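Local coordinates for protein CCMAN5 (Cellulosimicrobium cellulans, PDB 2XSG) that hydrolyses alpha-mannosides as a family 92 glycoside hydrolase, and probably uncaps mannose-6-phosphate on the glycans of yeast-made lysosomal enzymes, at residues Ala136-Ala141 and Gly145-Ala150; Thr205-Gln210 and Ile264-Glu269; Tyr380-Ala385 and Gly392-Phe397; Gly499-Ala504 and Met567-Gly572; Leu512-Arg515 and Trp521-Ala524. One frame throughout, in Å; residues are numbered along the deposited sequence.

Contact 1 of 5, residues Ala136-Ala141 and Gly145-Ala150; sequences AEVAAA and GVHRYA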
# COMPACT_ATOMS: atom_id res chain seq x y z
N ALA A 136 -21.27 -11.31 -15.72
CA ALA A 136 -21.19 -10.59 -14.47
C ALA A 136 -20.49 -9.26 -14.70
O ALA A 136 -19.41 -9.20 -15.27
CB ALA A 136 -20.46 -11.40 -13.45
N GLU A 137 -21.12 -8.19 -14.23
CA GLU A 137 -20.51 -6.88 -14.21
C GLU A 137 -20.60 -6.31 -12.78
O GLU A 137 -21.68 -6.32 -12.18
CB GLU A 137 -21.25 -5.94 -15.15
CG GLU A 137 -21.11 -6.23 -16.64
CD GLU A 137 -22.14 -5.48 -17.44
OE1 GLU A 137 -21.80 -4.45 -18.03
OE2 GLU A 137 -23.32 -5.89 -17.44
N VAL A 138 -19.48 -5.83 -12.25
CA VAL A 138 -19.49 -5.06 -11.00
C VAL A 138 -18.84 -3.68 -11.21
O VAL A 138 -17.99 -3.51 -12.10
CB VAL A 138 -18.81 -5.82 -9.82
CG1 VAL A 138 -19.56 -7.13 -9.53
CG2 VAL A 138 -17.33 -6.15 -10.13
N ALA A 139 -19.28 -2.70 -10.41
CA ALA A 139 -18.62 -1.41 -10.31
C ALA A 139 -18.62 -0.97 -8.84
O ALA A 139 -19.35 -1.54 -8.03
CB ALA A 139 -19.31 -0.37 -11.17
N ALA A 140 -17.85 0.07 -8.52
CA ALA A 140 -17.76 0.56 -7.14
C ALA A 140 -17.86 2.07 -7.02
O ALA A 140 -17.37 2.79 -7.88
CB ALA A 140 -16.45 0.09 -6.48
N ALA A 141 -18.50 2.52 -5.94
CA ALA A 141 -18.32 3.88 -5.43
C ALA A 141 -17.53 3.75 -4.14
O ALA A 141 -17.18 2.62 -3.76
CB ALA A 141 -19.67 4.54 -5.18
N GLY A 145 -20.63 -1.35 -3.58
CA GLY A 145 -20.38 -2.22 -4.71
C GLY A 145 -21.69 -2.52 -5.40
O GLY A 145 -22.67 -2.89 -4.74
N VAL A 146 -21.72 -2.35 -6.72
CA VAL A 146 -22.92 -2.65 -7.48
C VAL A 146 -22.65 -3.77 -8.44
O VAL A 146 -21.53 -3.86 -8.98
CB VAL A 146 -23.55 -1.42 -8.21
CG1 VAL A 146 -23.97 -0.40 -7.20
CG2 VAL A 146 -22.58 -0.79 -9.25
N HIS A 147 -23.67 -4.60 -8.62
CA HIS A 147 -23.64 -5.81 -9.44
C HIS A 147 -24.75 -5.77 -10.50
O HIS A 147 -25.90 -5.38 -10.20
CB HIS A 147 -23.91 -7.04 -8.59
CG HIS A 147 -22.96 -7.22 -7.44
ND1 HIS A 147 -22.20 -8.37 -7.28
CD2 HIS A 147 -22.67 -6.43 -6.38
CE1 HIS A 147 -21.47 -8.25 -6.18
NE2 HIS A 147 -21.74 -7.09 -5.62
N ARG A 148 -24.39 -6.17 -11.72
CA ARG A 148 -25.37 -6.50 -12.77
C ARG A 148 -25.05 -7.86 -13.40
O ARG A 148 -23.95 -8.05 -13.95
CB ARG A 148 -25.41 -5.41 -13.85
CG ARG A 148 -26.48 -5.64 -14.91
CD ARG A 148 -26.62 -4.45 -15.82
NE ARG A 148 -25.34 -4.10 -16.47
CZ ARG A 148 -25.10 -2.92 -17.01
NH1 ARG A 148 -26.03 -1.96 -16.95
NH2 ARG A 148 -23.93 -2.67 -17.59
N TYR A 149 -26.01 -8.79 -13.33
CA TYR A 149 -25.85 -10.15 -13.83
C TYR A 149 -26.85 -10.47 -14.93
O TYR A 149 -28.03 -10.11 -14.83
CB TYR A 149 -26.04 -11.18 -12.70
CG TYR A 149 -25.01 -11.08 -11.62
CD1 TYR A 149 -25.31 -10.44 -10.42
CD2 TYR A 149 -23.73 -11.61 -11.80
CE1 TYR A 149 -24.35 -10.34 -9.41
CE2 TYR A 149 -22.77 -11.50 -10.80
CZ TYR A 149 -23.08 -10.86 -9.62
OH TYR A 149 -22.15 -10.74 -8.62
N ALA A 150 -26.38 -11.15 -15.97
CA ALA A 150 -27.28 -11.71 -17.00
C ALA A 150 -27.20 -13.22 -17.01
O ALA A 150 -26.17 -13.78 -17.36
CB ALA A 150 -26.94 -11.14 -18.40
O HOH W 1 -24.39 -8.32 -16.88
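E137 and R148 show how a salt bridge can be laid over a hydrogen-bonded pair of an antiparallel beta hairpin. Their backbones are joined twice, E137 N giving its hydrogen to R148 O and R148 N returning one to E137 O at 2.8 Å. The side chain of E137 then starts beside its partner's backbone, with CB 3.6 Å from R148 O. CG stands anti to the carbonyl carbon (chi1 -69°) and the chain runs on extended, alongside the arginine and pointing the same way. CD lies at the edge of the guanidinium, 3.3 Å from R148 NH2. At the tip the grip is side-on and double: OE1 takes NH2 at 2.8 Å and OE2 takes NE at 2.9 Å. Both donors come from above the carboxylate, whose plane is turned 37° from the guanidinium, although both oxygens stay near the plane of the arginine group. The double backbone hydrogen bonding recurs at A139 and V146, whose side chains meet through methyls. On the other face, V138 CG1 sits over the H147 ring, 4.0 Å from its centroid, while H147 ND1 and Y149 OH share a 2.7 Å hydrogen bond. Strands 112-121 and 248-255 flank the hairpin in its sheet. Helix 275-290 covers the E137 face, where D276 is a second partner of R148 NH2, and strands 58-63 and 80-84 pack against the face bearing H147 and Y149.

Contact 2 of 5, residues Thr205-Gln210 and Ile264-Glu269; sequences TARTLQ and IDQQVE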
# COMPACT_ATOMS: atom_id res chain seq x y z
N THR A 205 -25.40 -3.12 4.15
CA THR A 205 -26.76 -3.27 3.65
C THR A 205 -26.65 -3.68 2.18
O THR A 205 -25.78 -3.18 1.46
CB THR A 205 -27.59 -1.95 3.80
OG1 THR A 205 -28.92 -2.18 3.31
CG2 THR A 205 -26.97 -0.81 2.99
N ALA A 206 -27.47 -4.63 1.75
CA ALA A 206 -27.48 -5.09 0.35
C ALA A 206 -28.92 -5.23 -0.07
O ALA A 206 -29.68 -5.95 0.58
CB ALA A 206 -26.74 -6.43 0.20
N ARG A 207 -29.32 -4.53 -1.12
CA ARG A 207 -30.67 -4.67 -1.63
C ARG A 207 -30.62 -5.24 -3.04
O ARG A 207 -29.67 -4.95 -3.78
CB ARG A 207 -31.39 -3.32 -1.65
CG ARG A 207 -30.77 -2.28 -2.61
CD ARG A 207 -31.50 -0.93 -2.54
NE ARG A 207 -31.29 -0.20 -3.78
CZ ARG A 207 -31.61 1.08 -3.98
NH1 ARG A 207 -32.17 1.80 -3.01
NH2 ARG A 207 -31.38 1.63 -5.16
N THR A 208 -31.62 -6.05 -3.40
CA THR A 208 -31.81 -6.47 -4.78
C THR A 208 -32.61 -5.37 -5.46
O THR A 208 -33.24 -4.53 -4.79
CB THR A 208 -32.56 -7.82 -4.90
OG1 THR A 208 -33.92 -7.66 -4.46
CG2 THR A 208 -31.89 -8.92 -4.05
N LEU A 209 -32.56 -5.35 -6.79
CA LEU A 209 -33.33 -4.40 -7.57
C LEU A 209 -34.51 -5.09 -8.25
O LEU A 209 -35.35 -4.41 -8.86
CB LEU A 209 -32.42 -3.69 -8.60
CG LEU A 209 -31.23 -2.94 -8.00
CD1 LEU A 209 -30.31 -2.44 -9.10
CD2 LEU A 209 -31.68 -1.78 -7.10
N GLN A 210 -34.58 -6.41 -8.14
CA GLN A 210 -35.70 -7.22 -8.63
C GLN A 210 -36.29 -8.02 -7.49
O GLN A 210 -35.63 -8.17 -6.45
CB GLN A 210 -35.25 -8.17 -9.77
CG GLN A 210 -34.93 -7.44 -11.07
CD GLN A 210 -33.59 -6.71 -11.01
OE1 GLN A 210 -33.42 -5.65 -11.62
NE2 GLN A 210 -32.64 -7.28 -10.28
N ILE A 264 -28.27 4.99 4.78
CA ILE A 264 -28.19 6.41 4.45
C ILE A 264 -27.09 6.64 3.40
O ILE A 264 -27.33 7.28 2.37
CB ILE A 264 -27.92 7.24 5.70
CG1 ILE A 264 -29.16 7.22 6.60
CG2 ILE A 264 -27.46 8.68 5.33
CD1 ILE A 264 -28.87 7.66 8.02
N ASP A 265 -25.90 6.09 3.65
CA ASP A 265 -24.78 6.20 2.71
C ASP A 265 -25.21 5.73 1.33
O ASP A 265 -24.85 6.34 0.33
CB ASP A 265 -23.58 5.37 3.18
CG ASP A 265 -22.94 5.92 4.46
OD1 ASP A 265 -23.15 7.11 4.80
OD2 ASP A 265 -22.22 5.14 5.13
N GLN A 266 -25.96 4.63 1.29
CA GLN A 266 -26.39 4.05 0.04
C GLN A 266 -27.32 4.99 -0.71
O GLN A 266 -27.16 5.15 -1.92
CB GLN A 266 -27.03 2.66 0.20
CG GLN A 266 -27.16 1.96 -1.14
CD GLN A 266 -27.51 0.50 -1.03
OE1 GLN A 266 -26.63 -0.38 -1.06
NE2 GLN A 266 -28.81 0.22 -0.88
N GLN A 267 -28.29 5.59 -0.00
CA GLN A 267 -29.20 6.54 -0.63
C GLN A 267 -28.46 7.79 -1.11
O GLN A 267 -28.77 8.31 -2.19
CB GLN A 267 -30.42 6.87 0.24
CG GLN A 267 -30.20 7.82 1.42
CD GLN A 267 -31.37 7.84 2.41
OE1 GLN A 267 -32.28 6.99 2.34
NE2 GLN A 267 -31.35 8.79 3.35
N VAL A 268 -27.46 8.24 -0.34
CA VAL A 268 -26.65 9.40 -0.72
C VAL A 268 -25.77 9.09 -1.93
O VAL A 268 -25.80 9.80 -2.91
CB VAL A 268 -25.80 9.96 0.47
CG1 VAL A 268 -24.77 10.99 -0.02
CG2 VAL A 268 -26.71 10.61 1.52
N GLU A 269 -25.05 7.98 -1.86
CA GLU A 269 -24.07 7.60 -2.87
C GLU A 269 -24.67 7.16 -4.20
O GLU A 269 -24.19 7.55 -5.27
CB GLU A 269 -23.22 6.45 -2.31
CG GLU A 269 -21.81 6.47 -2.76
CD GLU A 269 -20.89 5.69 -1.83
OE1 GLU A 269 -21.00 4.44 -1.79
OE2 GLU A 269 -20.04 6.35 -1.18
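The backbones of T205 and Q266 stay well apart, their CA atoms 8.2 Å from each other, and the helix meets the strand here mainly through the long side chain of Q266. This is alpha-on-beta packing: helix 259-270 follows strand 248-255, the neighbour of strand 198-208, and lies against the large antiparallel sheet of the N-terminal domain, a beta-sandwich in family 92 enzymes. Q266 spans the distance. Its CG is anti to the backbone N (chi1 -167°) and the chain stays extended beyond it, which carries the amide down between T205 and R207. R207 answers from the strand with a chain extended from CG to NE, so that its methylenes pass the amide; R207 CD is 4.5 Å from Q266 CD. The guanidinium and amide planes are 66° apart, a skewed meeting rather than a stack. An alanine in place of Q266 would probably leave the methylenes of R207 and the methyl of T205 without this cover and open a gap between helix and sheet. Farther along the helix, E269 ties it to the hairpin turn through a salt bridge to R143. T205 splits its two branches between tasks: OG1, anti to the backbone N, is hydrogen-bonded to E186, while methyl CG2 faces the helix and comes 4.3 Å from Q266 CD.

Contact 3 of 5, residues Tyr380-Ala385 and Gly392-Phe397; sequences YLFADA and GGLGGF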
# COMPACT_ATOMS: atom_id res chain seq x y z
N TYR A 380 -6.03 11.45 15.04
CA TYR A 380 -7.27 11.08 15.73
C TYR A 380 -7.25 9.65 16.25
O TYR A 380 -7.78 9.37 17.33
CB TYR A 380 -8.48 11.22 14.83
CG TYR A 380 -9.19 12.53 14.93
CD1 TYR A 380 -8.47 13.72 14.97
CD2 TYR A 380 -10.58 12.60 14.97
CE1 TYR A 380 -9.11 14.94 15.06
CE2 TYR A 380 -11.24 13.83 15.06
CZ TYR A 380 -10.48 14.99 15.11
OH TYR A 380 -11.08 16.21 15.17
N LEU A 381 -6.63 8.77 15.47
CA LEU A 381 -6.54 7.35 15.81
C LEU A 381 -5.77 7.13 17.11
O LEU A 381 -6.20 6.36 17.97
CB LEU A 381 -5.94 6.53 14.66
CG LEU A 381 -5.85 5.02 14.95
CD1 LEU A 381 -7.25 4.43 15.07
CD2 LEU A 381 -5.05 4.29 13.89
N PHE A 382 -4.62 7.80 17.23
CA PHE A 382 -3.82 7.74 18.47
C PHE A 382 -4.45 8.55 19.61
O PHE A 382 -4.36 8.16 20.77
CB PHE A 382 -2.36 8.16 18.21
CG PHE A 382 -1.50 7.02 17.69
CD1 PHE A 382 -0.90 6.14 18.57
CD2 PHE A 382 -1.37 6.80 16.32
CE1 PHE A 382 -0.13 5.05 18.10
CE2 PHE A 382 -0.61 5.73 15.85
CZ PHE A 382 0.00 4.85 16.74
N ALA A 383 -5.11 9.65 19.28
CA ALA A 383 -5.80 10.46 20.26
C ALA A 383 -6.94 9.64 20.89
O ALA A 383 -7.18 9.73 22.12
CB ALA A 383 -6.33 11.72 19.62
N ASP A 384 -7.60 8.83 20.07
CA ASP A 384 -8.65 7.91 20.51
C ASP A 384 -8.14 6.80 21.43
O ASP A 384 -8.76 6.53 22.47
CB ASP A 384 -9.40 7.31 19.31
CG ASP A 384 -10.32 8.32 18.62
OD1 ASP A 384 -10.55 9.42 19.20
OD2 ASP A 384 -10.80 8.03 17.50
N ALA A 385 -7.01 6.17 21.08
CA ALA A 385 -6.37 5.21 21.98
C ALA A 385 -6.12 5.84 23.35
O ALA A 385 -6.44 5.25 24.39
CB ALA A 385 -5.07 4.67 21.38
N GLY A 392 -3.55 0.72 26.69
CA GLY A 392 -3.32 -0.41 25.79
C GLY A 392 -2.90 0.03 24.39
O GLY A 392 -3.18 1.17 23.97
N GLY A 393 -2.21 -0.87 23.68
CA GLY A 393 -1.76 -0.61 22.32
C GLY A 393 -2.91 -0.72 21.33
O GLY A 393 -3.96 -1.27 21.65
N LEU A 394 -2.71 -0.20 20.13
CA LEU A 394 -3.77 -0.24 19.13
C LEU A 394 -4.25 -1.66 18.83
O LEU A 394 -5.41 -1.87 18.52
CB LEU A 394 -3.33 0.49 17.87
CG LEU A 394 -3.34 2.01 17.98
CD1 LEU A 394 -2.69 2.63 16.76
CD2 LEU A 394 -4.78 2.51 18.15
N GLY A 395 -3.35 -2.64 18.95
CA GLY A 395 -3.69 -4.05 18.74
C GLY A 395 -4.78 -4.62 19.64
O GLY A 395 -5.38 -5.65 19.32
N GLY A 396 -5.06 -3.95 20.75
CA GLY A 396 -6.07 -4.45 21.69
C GLY A 396 -7.50 -4.00 21.43
O GLY A 396 -8.42 -4.43 22.13
N PHE A 397 -7.69 -3.14 20.44
CA PHE A 397 -9.02 -2.64 20.12
C PHE A 397 -9.56 -3.29 18.86
O PHE A 397 -8.80 -3.81 18.03
CB PHE A 397 -8.99 -1.12 19.90
CG PHE A 397 -8.38 -0.34 21.02
CD1 PHE A 397 -9.03 -0.22 22.25
CD2 PHE A 397 -7.13 0.28 20.85
CE1 PHE A 397 -8.45 0.49 23.30
CE2 PHE A 397 -6.54 1.00 21.90
CZ PHE A 397 -7.21 1.11 23.13
O HOH W 2 -3.85 3.94 24.95
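The F382 ring receives L394 CD1 over one face, 3.5 Å from its CZ and shifted from the centre toward the rim. With the methyl carbon 3.9 Å from the ring centroid and 26° off the normal, this is a CH-pi contact. The F397 ring is met obliquely: A385 CB approaches its CE2 at 4.0 Å. Between the rings L394 works as a forked peg, reaching from the loop after helix 368-387 back onto that helix, in a catalytic domain consistent with the (alpha/alpha)6 barrel of six-hairpin glycosidases. With CG anti to the carbonyl carbon (chi1 -76°), CD1 also meets L381 CD2 at 4.1 Å, whereas CD2 rests 3.9 Å from A385 CB. The leucine thus sits against L381, F382 and A385. An alanine at L394 would probably leave the face of F382 and the methyl of A385 with a gap beside them. Helix 427-438 supports F382 through A433, L434 and L437. All the side-chain contacts here are apolar, so the side chains probably hold the loop to the helix by shape and exclusion of water; a water between A385 O and G392 O, weakly bonded to the former, adds a polar link.

Contact 4 of 5, residues Gly499-Ala504 and Met567-Gly572; sequences GAWTAA and MRHMFG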
# COMPACT_ATOMS: atom_id res chain seq x y z
N GLY A 499 35.59 -0.70 10.77
CA GLY A 499 36.30 -1.75 10.05
C GLY A 499 35.52 -3.06 9.91
O GLY A 499 36.13 -4.13 9.77
N ALA A 500 34.19 -2.97 9.93
CA ALA A 500 33.33 -4.15 9.73
C ALA A 500 33.52 -4.73 8.34
O ALA A 500 33.42 -5.93 8.15
CB ALA A 500 31.87 -3.82 9.96
N TRP A 501 33.77 -3.86 7.37
CA TRP A 501 34.10 -4.25 6.02
C TRP A 501 35.34 -3.48 5.57
O TRP A 501 35.48 -2.29 5.88
CB TRP A 501 32.93 -4.01 5.06
CG TRP A 501 33.28 -4.37 3.67
CD1 TRP A 501 33.55 -5.63 3.19
CD2 TRP A 501 33.49 -3.47 2.57
NE1 TRP A 501 33.90 -5.57 1.86
CE2 TRP A 501 33.86 -4.26 1.45
CE3 TRP A 501 33.39 -2.08 2.41
CZ2 TRP A 501 34.14 -3.69 0.20
CZ3 TRP A 501 33.66 -1.52 1.16
CH2 TRP A 501 34.04 -2.33 0.08
N THR A 502 36.25 -4.15 4.87
CA THR A 502 37.48 -3.52 4.36
C THR A 502 37.43 -3.42 2.85
O THR A 502 37.29 -4.43 2.15
CB THR A 502 38.72 -4.31 4.79
OG1 THR A 502 38.84 -4.28 6.22
CG2 THR A 502 39.99 -3.71 4.15
N ALA A 503 37.53 -2.19 2.34
CA ALA A 503 37.49 -1.94 0.90
C ALA A 503 38.72 -2.52 0.17
O ALA A 503 39.71 -2.89 0.81
CB ALA A 503 37.33 -0.45 0.62
N ALA A 504 38.63 -2.60 -1.16
CA ALA A 504 39.69 -3.18 -2.00
C ALA A 504 41.05 -2.49 -1.82
O ALA A 504 42.09 -3.12 -1.97
CB ALA A 504 39.28 -3.16 -3.48
N MET A 567 28.95 2.45 -0.39
CA MET A 567 27.81 2.61 -1.29
C MET A 567 28.06 1.91 -2.60
O MET A 567 27.20 1.18 -3.09
CB MET A 567 27.49 4.08 -1.51
CG MET A 567 26.45 4.63 -0.54
SD MET A 567 24.91 3.66 -0.44
CE MET A 567 24.26 3.85 -2.08
N ARG A 568 29.26 2.09 -3.16
CA ARG A 568 29.66 1.34 -4.34
C ARG A 568 29.60 -0.18 -4.14
O ARG A 568 29.10 -0.88 -5.00
CB ARG A 568 31.03 1.80 -4.85
CG ARG A 568 31.01 3.29 -5.25
CD ARG A 568 32.36 3.81 -5.72
NE ARG A 568 32.68 3.22 -7.02
CZ ARG A 568 32.53 3.81 -8.20
NH1 ARG A 568 32.08 5.05 -8.28
NH2 ARG A 568 32.84 3.16 -9.30
N HIS A 569 30.10 -0.68 -3.01
CA HIS A 569 30.04 -2.11 -2.69
C HIS A 569 28.59 -2.61 -2.50
O HIS A 569 28.26 -3.72 -2.94
CB HIS A 569 30.85 -2.42 -1.42
CG HIS A 569 31.16 -3.87 -1.25
ND1 HIS A 569 32.03 -4.55 -2.06
CD2 HIS A 569 30.70 -4.78 -0.35
CE1 HIS A 569 32.11 -5.81 -1.68
NE2 HIS A 569 31.31 -5.98 -0.64
N MET A 570 27.76 -1.80 -1.85
CA MET A 570 26.31 -2.08 -1.69
C MET A 570 25.63 -2.47 -3.00
O MET A 570 24.73 -3.32 -3.04
CB MET A 570 25.60 -0.86 -1.12
CG MET A 570 24.12 -1.08 -0.77
SD MET A 570 24.01 -1.94 0.80
CE MET A 570 22.24 -2.12 0.97
N PHE A 571 26.06 -1.84 -4.08
CA PHE A 571 25.48 -2.10 -5.40
C PHE A 571 26.36 -2.89 -6.36
O PHE A 571 26.10 -2.92 -7.57
CB PHE A 571 25.01 -0.78 -6.02
CG PHE A 571 23.77 -0.26 -5.40
CD1 PHE A 571 22.54 -0.48 -6.00
CD2 PHE A 571 23.82 0.39 -4.17
CE1 PHE A 571 21.37 -0.03 -5.39
CE2 PHE A 571 22.67 0.83 -3.55
CZ PHE A 571 21.44 0.62 -4.16
N GLY A 572 27.38 -3.56 -5.82
CA GLY A 572 28.29 -4.41 -6.60
C GLY A 572 28.93 -3.71 -7.79
O GLY A 572 29.14 -4.33 -8.83
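W501 and H569 each set CG anti to the backbone N (chi1 178° and -164°), and these two outstretched side chains bring an indole and an imidazole face to face, the two backbones staying apart. The rings form a face-to-face stack, with the centroids of the indole six-membered ring and the imidazole 4.0 Å apart and the planes inclined at 25°. The overlap is not symmetrical. W501 CZ2 stands over the centre of the imidazole and is 3.2 Å from H569 ND1, whereas the imidazole lies toward the rim of the indole. One corner of the histidine ring reaches the pyrrole part, where NE2 comes 3.6 Å from W501 NE1; at the other end H569 CB lies 3.5 Å from W501 CH2. The opposite indole face has A503 N above its rim, and H574 brings a further ring to H569. Both partners are partly exposed, so this is a surface stack. Each is also set in a recognisable backbone motif. A500 and W501 together face V509 in a classic beta bulge, at a corner of the chain leading to strand 508-512. H569 lies in the last turn of helix 560-570, and its O accepts G572 N at 3.0 Å; G572, with positive phi, is the C-prime residue of the Schellman motif that ends this helix.

Contact 5 of 5, residues Leu512-Arg515 and Trp521-Ala524; sequences LTPR and WQSA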
# COMPACT_ATOMS: atom_id res chain seq x y z
N LEU A 512 26.61 -1.24 10.61
CA LEU A 512 25.69 -1.74 11.61
C LEU A 512 26.02 -3.20 11.91
O LEU A 512 26.08 -4.02 11.00
CB LEU A 512 24.25 -1.61 11.12
CG LEU A 512 23.14 -2.10 12.06
CD1 LEU A 512 22.99 -1.18 13.31
CD2 LEU A 512 21.82 -2.17 11.32
N THR A 513 26.24 -3.48 13.19
CA THR A 513 26.65 -4.80 13.69
C THR A 513 26.00 -5.06 15.07
O THR A 513 25.94 -4.14 15.90
CB THR A 513 28.20 -4.87 13.83
OG1 THR A 513 28.80 -4.54 12.58
CG2 THR A 513 28.69 -6.25 14.23
N PRO A 514 25.50 -6.29 15.34
CA PRO A 514 24.95 -6.53 16.67
C PRO A 514 26.05 -6.41 17.74
O PRO A 514 27.22 -6.78 17.51
CB PRO A 514 24.44 -7.97 16.57
CG PRO A 514 25.32 -8.60 15.53
CD PRO A 514 25.47 -7.51 14.51
N ARG A 515 25.67 -5.90 18.90
CA ARG A 515 26.61 -5.63 19.98
C ARG A 515 26.07 -6.19 21.27
O ARG A 515 24.90 -5.98 21.61
CB ARG A 515 26.83 -4.13 20.11
CG ARG A 515 28.22 -3.74 20.56
CD ARG A 515 28.29 -2.24 20.87
NE ARG A 515 29.64 -1.89 21.33
CZ ARG A 515 30.14 -0.65 21.36
NH1 ARG A 515 29.41 0.39 20.97
NH2 ARG A 515 31.38 -0.47 21.79
N TRP A 521 31.50 -6.64 20.29
CA TRP A 521 30.79 -6.82 19.03
C TRP A 521 30.43 -8.29 18.85
O TRP A 521 31.20 -9.17 19.28
CB TRP A 521 31.62 -6.32 17.87
CG TRP A 521 31.84 -4.86 17.95
CD1 TRP A 521 32.97 -4.22 18.36
CD2 TRP A 521 30.87 -3.84 17.66
NE1 TRP A 521 32.78 -2.85 18.33
CE2 TRP A 521 31.50 -2.59 17.90
CE3 TRP A 521 29.54 -3.86 17.20
CZ2 TRP A 521 30.85 -1.37 17.69
CZ3 TRP A 521 28.89 -2.65 17.00
CH2 TRP A 521 29.55 -1.42 17.23
N GLN A 522 29.27 -8.57 18.27
CA GLN A 522 28.86 -9.95 18.03
C GLN A 522 29.12 -10.34 16.58
O GLN A 522 28.98 -9.53 15.67
CB GLN A 522 27.40 -10.20 18.43
CG GLN A 522 27.17 -10.15 19.95
CD GLN A 522 25.69 -10.16 20.34
OE1 GLN A 522 25.33 -10.58 21.44
NE2 GLN A 522 24.84 -9.74 19.43
N SER A 523 29.52 -11.59 16.38
CA SER A 523 29.83 -12.11 15.06
C SER A 523 28.58 -12.14 14.17
O SER A 523 27.52 -12.58 14.61
CB SER A 523 30.43 -13.52 15.20
OG SER A 523 30.41 -14.21 13.97
N ALA A 524 28.71 -11.69 12.92
CA ALA A 524 27.57 -11.66 11.99
C ALA A 524 28.02 -11.54 10.53
O ALA A 524 28.93 -10.77 10.23
CB ALA A 524 26.64 -10.50 12.35
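T513 meets W521 at about a right angle, its CB 3.8 Å from W521 CE3 and its backbone O in the plane of the indole at the ring edge, 3.5 Å from CZ3. Its OG1 is engaged with L511 O and H526, while CG2, anti to the backbone N, points its methyl to Q522 O. P514 follows and supplies the hydrogen bond of the contact: Q522 N donates to P514 O at 2.8 Å, from a position tilted out of the carbonyl plane. The proline ring is wedged between two residues, with CD 3.9 Å from A524 CB and CB against the side-chain amide of Q522. L539 packs on P514 and A524 alike. This is an irregular loop in the catalytic domain, pinched shut by a single beta bridge between R515 and W521, whose CA atoms are 4.4 Å apart. R515 comes last and lays its extended chain over the indole. CG sits over the six-membered ring, 3.6 Å from W521 CE3, and farther out the guanidinium lies flat on the indole with planes 7° apart, an off-centre cation-pi stack. NE bonded to G519 O and NH1 to K494 O fix the rotation of that flat group.

Overall arrangement
From the N terminus, contact 1 closes first, a tight hairpin in the large antiparallel sheet. Contact 2 closes a loop of 53 residues and brings helix 259-270 back onto the same sheet; the two touch where A141 packs against E269, their centres 13 Å apart. The chain then enters the helical catalytic region, where contact 3 folds a short loop back on helix 368-387, with nearest atoms about 17 Å from contact 2. Contacts 4 and 5 lie across the chain's centre from the first two. Residues 499-504 and 567-572 close a longer loop that encloses all of contact 5, and A500 packs against T513 where they meet. No contacts cross.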